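Local coordinates for TraM protein (Plasmid R64, PDB 3WZ3) that probably forms part, through this periplasmic domain, of the inner-membrane complex of a plasmid type IVB secretion system, at residues 18-23 against 34-39; 8-13 against 88-93. One frame throughout, in Å; residues are numbered along the deposited sequence. Where two conformers were deposited one is given.

Interaction 1 of 2, residues 18-23 against 34-39. With SO4 (sulfate ion), chain B.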
ATOM      1  N   LEU A  18       3.067  -0.380  -2.258  1.00  6.67           N
ATOM      2  CA  LEU A  18       2.853  -1.589  -1.466  1.00  6.23           C
ATOM      3  C   LEU A  18       4.153  -2.100  -0.857  1.00  9.00           C
ATOM      4  O   LEU A  18       4.171  -2.545   0.295  1.00  9.86           O
ATOM      5  CB  LEU A  18       2.215  -2.697  -2.322  1.00  7.94           C
ATOM      6  CG  LEU A  18       0.742  -2.427  -2.590  1.00  8.83           C
ATOM      7  CD1 LEU A  18       0.218  -3.327  -3.714  1.00 10.55           C
ATOM      8  CD2 LEU A  18      -0.062  -2.693  -1.329  1.00  9.70           C
ATOM      9  N   ALA A  19       5.239  -2.049  -1.619  1.00  7.51           N
ATOM     10  CA  ALA A  19       6.531  -2.496  -1.086  1.00  9.75           C
ATOM     11  C   ALA A  19       6.918  -1.691   0.147  1.00  9.50           C
ATOM     12  O   ALA A  19       7.339  -2.238   1.177  1.00 11.94           O
ATOM     13  CB  ALA A  19       7.628  -2.397  -2.144  1.00 13.45           C
ATOM     14  N   THR A  20       6.795  -0.378   0.053  1.00  8.89           N
ATOM     15  CA  THR A  20       7.119   0.487   1.175  1.00  9.61           C
ATOM     16  C   THR A  20       6.145   0.305   2.333  1.00  9.46           C
ATOM     17  O   THR A  20       6.545   0.308   3.505  1.00 10.59           O
ATOM     18  CB  THR A  20       7.115   1.964   0.733  1.00 12.17           C
ATOM     19  OG1 THR A  20       7.996   2.114  -0.382  1.00 16.63           O
ATOM     20  CG2 THR A  20       7.594   2.863   1.874  1.00 16.88           C
ATOM     21  N   ALA A  21       4.860   0.140   2.021  1.00  6.61           N
ATOM     22  CA  ALA A  21       3.840   0.096   3.049  1.00  6.38           C
ATOM     23  C   ALA A  21       3.971  -1.105   3.976  1.00  8.30           C
ATOM     24  O   ALA A  21       3.640  -1.018   5.157  1.00  6.93           O
ATOM     25  CB  ALA A  21       2.458   0.103   2.408  1.00  8.76           C
ATOM     26  N   PHE A  22       4.449  -2.227   3.440  1.00  7.07           N
ATOM     27  CA  PHE A  22       4.410  -3.472   4.193  1.00  5.37           C
ATOM     28  C   PHE A  22       5.772  -4.097   4.472  1.00  6.24           C
ATOM     29  O   PHE A  22       5.858  -5.239   4.887  1.00  6.41           O
ATOM     30  CB  PHE A  22       3.432  -4.461   3.547  1.00  5.76           C
ATOM     31  CG  PHE A  22       2.012  -3.980   3.580  1.00  5.30           C
ATOM     32  CD1 PHE A  22       1.339  -3.859   4.782  1.00  7.62           C
ATOM     33  CD2 PHE A  22       1.371  -3.616   2.419  1.00  8.85           C
ATOM     34  CE1 PHE A  22       0.028  -3.378   4.817  1.00  8.40           C
ATOM     35  CE2 PHE A  22       0.066  -3.146   2.443  1.00 11.84           C
ATOM     36  CZ  PHE A  22      -0.606  -3.027   3.650  1.00 11.42           C
ATOM     37  N   ASN A  23       6.827  -3.304   4.306  1.00  6.53           N
ATOM     38  CA  ASN A  23       8.152  -3.637   4.825  1.00  6.79           C
ATOM     39  C   ASN A  23       8.546  -2.640   5.899  1.00  7.26           C
ATOM     40  O   ASN A  23       8.989  -1.541   5.603  1.00  9.65           O
ATOM     41  CB  ASN A  23       9.167  -3.716   3.691  1.00  6.74           C
ATOM     42  CG  ASN A  23       8.952  -4.958   2.840  1.00  8.15           C
ATOM     43  OD1 ASN A  23       9.426  -6.040   3.181  1.00  8.19           O
ATOM     44  ND2 ASN A  23       8.214  -4.815   1.750  1.00  7.71           N
ATOM     45  N   SER A  34       4.672   7.345   8.391  1.00  8.12           N
ATOM     46  CA  SER A  34       4.393   8.751   8.121  0.50  8.04           C
ATOM     47  C   SER A  34       4.997   9.205   6.794  1.00 10.57           C
ATOM     48  O   SER A  34       4.408  10.014   6.085  1.00  9.88           O
ATOM     49  CB  SER A  34       4.804   9.681   9.284  0.50 10.12           C
ATOM     50  OG  SER A  34       6.207   9.782   9.467  0.50 10.06           O
ATOM     51  N   SER A  35       6.164   8.662   6.452  1.00 10.60           N
ATOM     52  CA  SER A  35       6.855   9.026   5.214  1.00  9.70           C
ATOM     53  C   SER A  35       6.106   8.550   3.971  1.00  9.80           C
ATOM     54  O   SER A  35       6.393   9.009   2.879  1.00  9.94           O
ATOM     55  CB  SER A  35       8.273   8.436   5.217  1.00 10.63           C
ATOM     56  OG  SER A  35       8.247   7.064   4.844  1.00 14.19           O
ATOM     57  N   LEU A  36       5.138   7.647   4.138  1.00  9.15           N
ATOM     58  CA  LEU A  36       4.377   7.101   3.008  1.00  9.57           C
ATOM     59  C   LEU A  36       3.170   7.963   2.647  1.00  7.34           C
ATOM     60  O   LEU A  36       2.545   7.791   1.594  1.00  6.66           O
ATOM     61  CB  LEU A  36       3.882   5.696   3.356  1.00 15.67           C
ATOM     62  CG  LEU A  36       4.190   4.564   2.368  1.00 23.73           C
ATOM     63  CD1 LEU A  36       3.298   3.384   2.640  1.00 17.60           C
ATOM     64  CD2 LEU A  36       4.039   5.016   0.925  1.00 21.88           C
ATOM     65  N   SER A  37       2.817   8.900   3.517  1.00  6.89           N
ATOM     66  CA  SER A  37       1.621   9.715   3.317  0.50  6.57           C
ATOM     67  C   SER A  37       1.521  10.381   1.930  1.00  7.68           C
ATOM     68  O   SER A  37       0.433  10.501   1.372  1.00  5.46           O
ATOM     69  CB  SER A  37       1.506  10.754   4.443  0.50  7.70           C
ATOM     70  OG  SER A  37       0.255  11.422   4.406  0.50 11.58           O
ATOM     71  N   PRO A  38       2.670  10.839   1.363  1.00  6.27           N
ATOM     72  CA  PRO A  38       2.547  11.498   0.051  1.00  6.57           C
ATOM     73  C   PRO A  38       2.005  10.588  -1.048  1.00  5.63           C
ATOM     74  O   PRO A  38       1.534  11.087  -2.095  1.00  6.50           O
ATOM     75  CB  PRO A  38       3.987  11.892  -0.285  1.00  9.98           C
ATOM     76  CG  PRO A  38       4.650  12.050   1.065  1.00  8.15           C
ATOM     77  CD  PRO A  38       4.031  10.967   1.922  1.00  7.39           C
ATOM     78  N   ARG A  39       2.054   9.277  -0.845  1.00  5.27           N
ATOM     79  CA  ARG A  39       1.589   8.339  -1.878  1.00  5.34           C
ATOM     80  C   ARG A  39       0.078   8.142  -1.824  1.00  5.17           C
ATOM     81  O   ARG A  39      -0.486   7.456  -2.682  1.00  5.06           O
ATOM     82  CB  ARG A  39       2.279   6.976  -1.736  1.00  6.72           C
ATOM     83  CG  ARG A  39       3.786   7.035  -1.879  1.00 12.39           C
ATOM     84  CD  ARG A  39       4.154   7.358  -3.307  1.00 17.07           C
ATOM     85  NE  ARG A  39       5.594   7.418  -3.546  1.00 23.01           N
ATOM     86  CZ  ARG A  39       6.232   8.499  -3.985  1.00 26.58           C
ATOM     87  NH1 ARG A  39       7.548   8.458  -4.174  1.00 33.39           N
ATOM     88  NH2 ARG A  39       5.559   9.623  -4.237  1.00 15.08           N
TER
HETATM   89  S   SO4 B 301       1.939  14.721   2.887  1.00 11.59           S
HETATM   90  O1  SO4 B 301       1.703  14.653   1.455  1.00 15.58           O
HETATM   91  O2  SO4 B 301       1.122  13.713   3.539  1.00 13.35           O
HETATM   92  O3  SO4 B 301       3.309  14.369   3.250  1.00 18.56           O
HETATM   93  O4  SO4 B 301       1.589  16.065   3.352  1.00 14.52           O
HETATM   94  O   HOH W   1       6.589   4.350  -2.378  1.00 24.31           O
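Helix 7-22, near its C-terminal end, meets the region around the end of helix 29-35 in a domain of the NTF2-like clan. Leu36 reaches across to Thr20 and Ala21. Its CD1 touches the small side chain of Ala21, with CD1 of Leu36 and CB of Ala21 3.4 Å apart, closer than carbons usually pack. The same methyl lies 3.4 Å from CA of Ala21, so it presses on the helix backbone as well as on the side chain. The chi1 of Leu36, -128°, is away from a staggered position, consistent with a strained fit at this methyl. The methyl of Thr20 comes alongside, with CG2 of Thr20 3.8 Å from CG of Leu36. This methyl stands anti to the backbone N, and the hydroxyl OG1 lies beside that N, where it bonds to the carbonyl of Gln16 in the preceding turn. A water joins the segments more loosely, with weak bonds to Thr20 OG1 and to NE of Arg39. No direct hydrogen bond crosses the contact.

Segment 18-23 has its own polar tie. ND2 of Asn23 bonds to O of Ala19 at 2.8 Å, nearly straight at 174° and on a lone pair in the carbonyl plane.

Tyr48 of helix 42-54 touches Leu36 and bonds to the carbonyl of Ala21. Phe22 and Leu18 pack on strands 67-82 and 88-101, so helix 7-22 lies between the sheet and Leu36. Segment 34-39 reaches the sheet itself at Arg39, which pairs through its backbone with Ile132 of strand 130-139.

Interaction 2 of 2, residues 8-13 against 88-93; sequences NDAMAF and WFWTFQ
The Trp90 ring is covered on one face by the methyl of Ala10 and on the opposite face by Trp88 CD1, nearer the rim. CB of Ala10 sits over the six-membered ring as a CH-pi contact, 3.6 Å from its centroid and 17° off the normal. Its closest ring atom is CD2 of Trp90, 3.5 Å from CB of Ala10. NE1 of Trp90 in turn lies at the edge of the Trp88 ring, in its plane.

The Phe92 ring carries the backbone of Met11, a selenomethionine here, on one face. CA of Met11 makes a CH-pi contact over that face, 3.9 Å from the ring centroid and offset toward the rim. CZ of Phe92 comes within 3.4 Å of N of Met11. CB and CG of Met11 continue over CE1 and CD1 of Phe92, with CB of Met11 3.5 Å from CE1 of Phe92. The two side chains cross at about a right angle. Met11 runs extended at chi1 and chi2, then bends at chi3 (67°). Its selenium makes an oblique Met-aromatic contact, 5.1 Å from the Phe92 centroid.

Trp90 and Phe92 are alternate residues of strand 88-101, so both reach the helix side of the sheet. The axes of 8-13 and 88-93 come within 9.4 Å, at 54° between their N-to-C directions. Leu77 of strand 67-82 touches both rings.

No hydrogen bond crosses between these segments. The contact rests on dispersion and CH-pi attraction. The Ala10 methyl lies on Trp90 and the Met11 backbone on Phe92, so the helix sits close to the strand.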
ATOM      1  N   ASN A   8       1.036   1.764 -17.240  1.00  8.54           N
ATOM      2  CA  ASN A   8       2.227   1.141 -16.683  1.00  9.90           C
ATOM      3  C   ASN A   8       2.920   1.991 -15.615  1.00  8.47           C
ATOM      4  O   ASN A   8       3.409   1.460 -14.618  1.00 10.17           O
ATOM      5  CB  ASN A   8       3.205   0.696 -17.772  1.00 17.19           C
ATOM      6  CG  ASN A   8       3.150  -0.794 -18.004  1.00 31.64           C
ATOM      7  OD1 ASN A   8       4.165  -1.489 -17.895  1.00 44.19           O
ATOM      8  ND2 ASN A   8       1.949  -1.309 -18.282  1.00 29.32           N
ATOM      9  N   ASP A   9       2.966   3.305 -15.815  1.00  8.66           N
ATOM     10  CA  ASP A   9       3.487   4.200 -14.798  1.00  8.33           C
ATOM     11  C   ASP A   9       2.670   4.099 -13.511  1.00  6.67           C
ATOM     12  O   ASP A   9       3.223   4.062 -12.401  1.00  6.94           O
ATOM     13  CB  ASP A   9       3.455   5.636 -15.320  1.00  8.32           C
ATOM     14  CG  ASP A   9       4.411   5.860 -16.491  1.00 15.12           C
ATOM     15  OD1 ASP A   9       5.538   5.316 -16.458  1.00 17.66           O
ATOM     16  OD2 ASP A   9       4.032   6.583 -17.441  1.00 15.90           O
ATOM     17  N   ALA A  10       1.350   4.065 -13.663  1.00  6.08           N
ATOM     18  CA  ALA A  10       0.486   3.958 -12.484  1.00  4.67           C
ATOM     19  C   ALA A  10       0.654   2.601 -11.802  1.00  6.45           C
ATOM     20  O   ALA A  10       0.699   2.522 -10.567  1.00  5.81           O
ATOM     21  CB  ALA A  10      -0.970   4.257 -12.845  1.00  5.64           C
HETATM   22  N   MSE A  11       0.771   1.531 -12.583  1.00  5.71           N
HETATM   23  CA  MSE A  11       0.959   0.225 -11.950  1.00  6.78           C
HETATM   24  C   MSE A  11       2.230   0.173 -11.105  1.00  7.33           C
HETATM   25  O   MSE A  11       2.226  -0.388  -9.997  1.00  6.13           O
HETATM   26  CB  MSE A  11       0.965  -0.905 -12.978  1.00  9.25           C
HETATM   27  CG  MSE A  11       0.728  -2.238 -12.302  1.00  6.33           C
HETATM   28 SE   MSE A  11       0.474  -3.671 -13.566  1.00 24.40          SE
HETATM   29  CE  MSE A  11       2.258  -3.688 -14.297  1.00 24.98           C
ATOM     30  N   ALA A  12       3.318   0.737 -11.639  1.00  6.48           N
ATOM     31  CA  ALA A  12       4.584   0.805 -10.914  1.00  7.07           C
ATOM     32  C   ALA A  12       4.459   1.654  -9.633  1.00  7.29           C
ATOM     33  O   ALA A  12       4.997   1.293  -8.596  1.00  7.49           O
ATOM     34  CB  ALA A  12       5.670   1.366 -11.817  1.00  8.25           C
ATOM     35  N   PHE A  13       3.734   2.770  -9.700  1.00  5.18           N
ATOM     36  CA  PHE A  13       3.506   3.611  -8.521  1.00  6.83           C
ATOM     37  C   PHE A  13       2.832   2.780  -7.422  1.00  5.87           C
ATOM     38  O   PHE A  13       3.222   2.829  -6.264  1.00  6.54           O
ATOM     39  CB  PHE A  13       2.624   4.796  -8.931  1.00  5.82           C
ATOM     40  CG  PHE A  13       2.334   5.766  -7.826  1.00  5.71           C
ATOM     41  CD1 PHE A  13       3.178   6.852  -7.600  1.00  7.15           C
ATOM     42  CD2 PHE A  13       1.193   5.644  -7.047  1.00  7.86           C
ATOM     43  CE1 PHE A  13       2.903   7.766  -6.606  1.00  8.09           C
ATOM     44  CE2 PHE A  13       0.919   6.561  -6.040  1.00  7.36           C
ATOM     45  CZ  PHE A  13       1.786   7.631  -5.820  1.00  7.58           C
ATOM     46  N   TRP A  88      -8.634  11.414 -13.922  1.00  7.98           N
ATOM     47  CA  TRP A  88      -8.388  10.052 -14.381  1.00  7.59           C
ATOM     48  C   TRP A  88      -7.973   9.184 -13.204  1.00  7.81           C
ATOM     49  O   TRP A  88      -7.276   9.639 -12.306  1.00  7.14           O
ATOM     50  CB  TRP A  88      -7.303   9.996 -15.475  1.00  7.24           C
ATOM     51  CG  TRP A  88      -7.408   8.743 -16.278  1.00  8.13           C
ATOM     52  CD1 TRP A  88      -6.634   7.619 -16.170  1.00  6.89           C
ATOM     53  CD2 TRP A  88      -8.383   8.466 -17.287  1.00  7.03           C
ATOM     54  NE1 TRP A  88      -7.061   6.670 -17.071  1.00  7.67           N
ATOM     55  CE2 TRP A  88      -8.135   7.164 -17.764  1.00  7.82           C
ATOM     56  CE3 TRP A  88      -9.432   9.199 -17.844  1.00  8.96           C
ATOM     57  CZ2 TRP A  88      -8.920   6.571 -18.763  1.00  7.94           C
ATOM     58  CZ3 TRP A  88     -10.217   8.604 -18.820  1.00  9.02           C
ATOM     59  CH2 TRP A  88      -9.951   7.314 -19.274  1.00  9.62           C
ATOM     60  N   PHE A  89      -8.418   7.939 -13.214  1.00  5.40           N
ATOM     61  CA  PHE A  89      -8.036   6.964 -12.189  1.00  5.53           C
ATOM     62  C   PHE A  89      -7.797   5.608 -12.833  1.00  5.10           C
ATOM     63  O   PHE A  89      -8.277   5.312 -13.947  1.00  4.93           O
ATOM     64  CB  PHE A  89      -9.116   6.832 -11.110  1.00  6.65           C
ATOM     65  CG  PHE A  89     -10.336   6.080 -11.576  1.00  6.57           C
ATOM     66  CD1 PHE A  89     -10.397   4.701 -11.462  1.00  8.46           C
ATOM     67  CD2 PHE A  89     -11.412   6.763 -12.154  1.00 10.60           C
ATOM     68  CE1 PHE A  89     -11.517   3.992 -11.923  1.00  9.68           C
ATOM     69  CE2 PHE A  89     -12.538   6.062 -12.598  1.00 10.86           C
ATOM     70  CZ  PHE A  89     -12.581   4.685 -12.486  1.00 11.09           C
ATOM     71  N   TRP A  90      -7.049   4.781 -12.108  1.00  4.96           N
ATOM     72  CA  TRP A  90      -6.801   3.399 -12.481  1.00  4.52           C
ATOM     73  C   TRP A  90      -7.032   2.548 -11.235  1.00  5.98           C
ATOM     74  O   TRP A  90      -6.620   2.934 -10.131  1.00  6.08           O
ATOM     75  CB  TRP A  90      -5.354   3.161 -12.889  1.00  4.94           C
ATOM     76  CG  TRP A  90      -4.774   4.020 -13.960  1.00  3.86           C
ATOM     77  CD1 TRP A  90      -4.630   3.692 -15.293  1.00  6.13           C
ATOM     78  CD2 TRP A  90      -4.168   5.312 -13.804  1.00  5.44           C
ATOM     79  NE1 TRP A  90      -3.984   4.716 -15.963  1.00  6.68           N
ATOM     80  CE2 TRP A  90      -3.701   5.715 -15.065  1.00  5.87           C
ATOM     81  CE3 TRP A  90      -3.988   6.175 -12.716  1.00  6.17           C
ATOM     82  CZ2 TRP A  90      -3.053   6.920 -15.267  1.00  6.54           C
ATOM     83  CZ3 TRP A  90      -3.347   7.382 -12.928  1.00  6.33           C
ATOM     84  CH2 TRP A  90      -2.888   7.740 -14.195  1.00  7.77           C
ATOM     85  N   THR A  91      -7.675   1.397 -11.394  1.00  4.15           N
ATOM     86  CA  THR A  91      -7.818   0.430 -10.303  1.00  4.10           C
ATOM     87  C   THR A  91      -7.027  -0.827 -10.641  1.00  4.15           C
ATOM     88  O   THR A  91      -7.247  -1.450 -11.687  1.00  5.54           O
ATOM     89  CB  THR A  91      -9.293   0.087 -10.083  1.00  5.15           C
ATOM     90  OG1 THR A  91     -10.015   1.268  -9.702  1.00  7.22           O
ATOM     91  CG2 THR A  91      -9.455  -1.000  -9.003  1.00  7.16           C
ATOM     92  N   PHE A  92      -6.119  -1.208  -9.743  1.00  4.81           N
ATOM     93  CA  PHE A  92      -5.254  -2.366  -9.906  1.00  4.46           C
ATOM     94  C   PHE A  92      -5.488  -3.362  -8.792  1.00  4.53           C
ATOM     95  O   PHE A  92      -5.899  -2.999  -7.694  1.00  5.71           O
ATOM     96  CB  PHE A  92      -3.766  -1.961  -9.835  1.00  5.25           C
ATOM     97  CG  PHE A  92      -3.312  -1.063 -10.960  1.00  5.34           C
ATOM     98  CD1 PHE A  92      -2.950  -1.587 -12.190  1.00  6.10           C
ATOM     99  CD2 PHE A  92      -3.247   0.300 -10.779  1.00  5.59           C
ATOM    100  CE1 PHE A  92      -2.530  -0.745 -13.225  1.00  9.40           C
ATOM    101  CE2 PHE A  92      -2.834   1.132 -11.793  1.00  7.44           C
ATOM    102  CZ  PHE A  92      -2.483   0.610 -13.019  1.00  7.39           C
ATOM    103  N   GLN A  93      -5.155  -4.616  -9.043  1.00  4.72           N
ATOM    104  CA  GLN A  93      -5.067  -5.610  -7.978  1.00  5.00           C
ATOM    105  C   GLN A  93      -3.710  -6.284  -8.011  1.00  4.54           C
ATOM    106  O   GLN A  93      -3.194  -6.594  -9.084  1.00  5.23           O
ATOM    107  CB  GLN A  93      -6.194  -6.645  -8.095  1.00  4.87           C
ATOM    108  CG  GLN A  93      -7.547  -6.123  -7.574  1.00  4.94           C
ATOM    109  CD  GLN A  93      -8.653  -7.133  -7.693  1.00  7.11           C
ATOM    110  OE1 GLN A  93      -8.430  -8.246  -8.163  1.00 12.14           O
ATOM    111  NE2 GLN A  93      -9.864  -6.745  -7.309  1.00  6.99           N
TER

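How the interactions relate
Both contacts use helix 7-22, at successive parts of its length. Interaction 2 sets its early turns on the sheet through strand 88-101. Interaction 1 sets its last turns against segment 34-39. Their centres are about 16 Å apart; their segments touch where CD of Arg39 packs 3.5 Å from CZ of Phe13. Both contacts are largely buried, but interaction 1 reaches the surface at Thr20. The chemistry follows the place in the fold. Interaction 1 joins helix regions through aliphatic groups and buries less area, 130 against 199 Å². Interaction 2 lays a helix on an aromatic part of the sheet, where backbone and methyl meet ring faces.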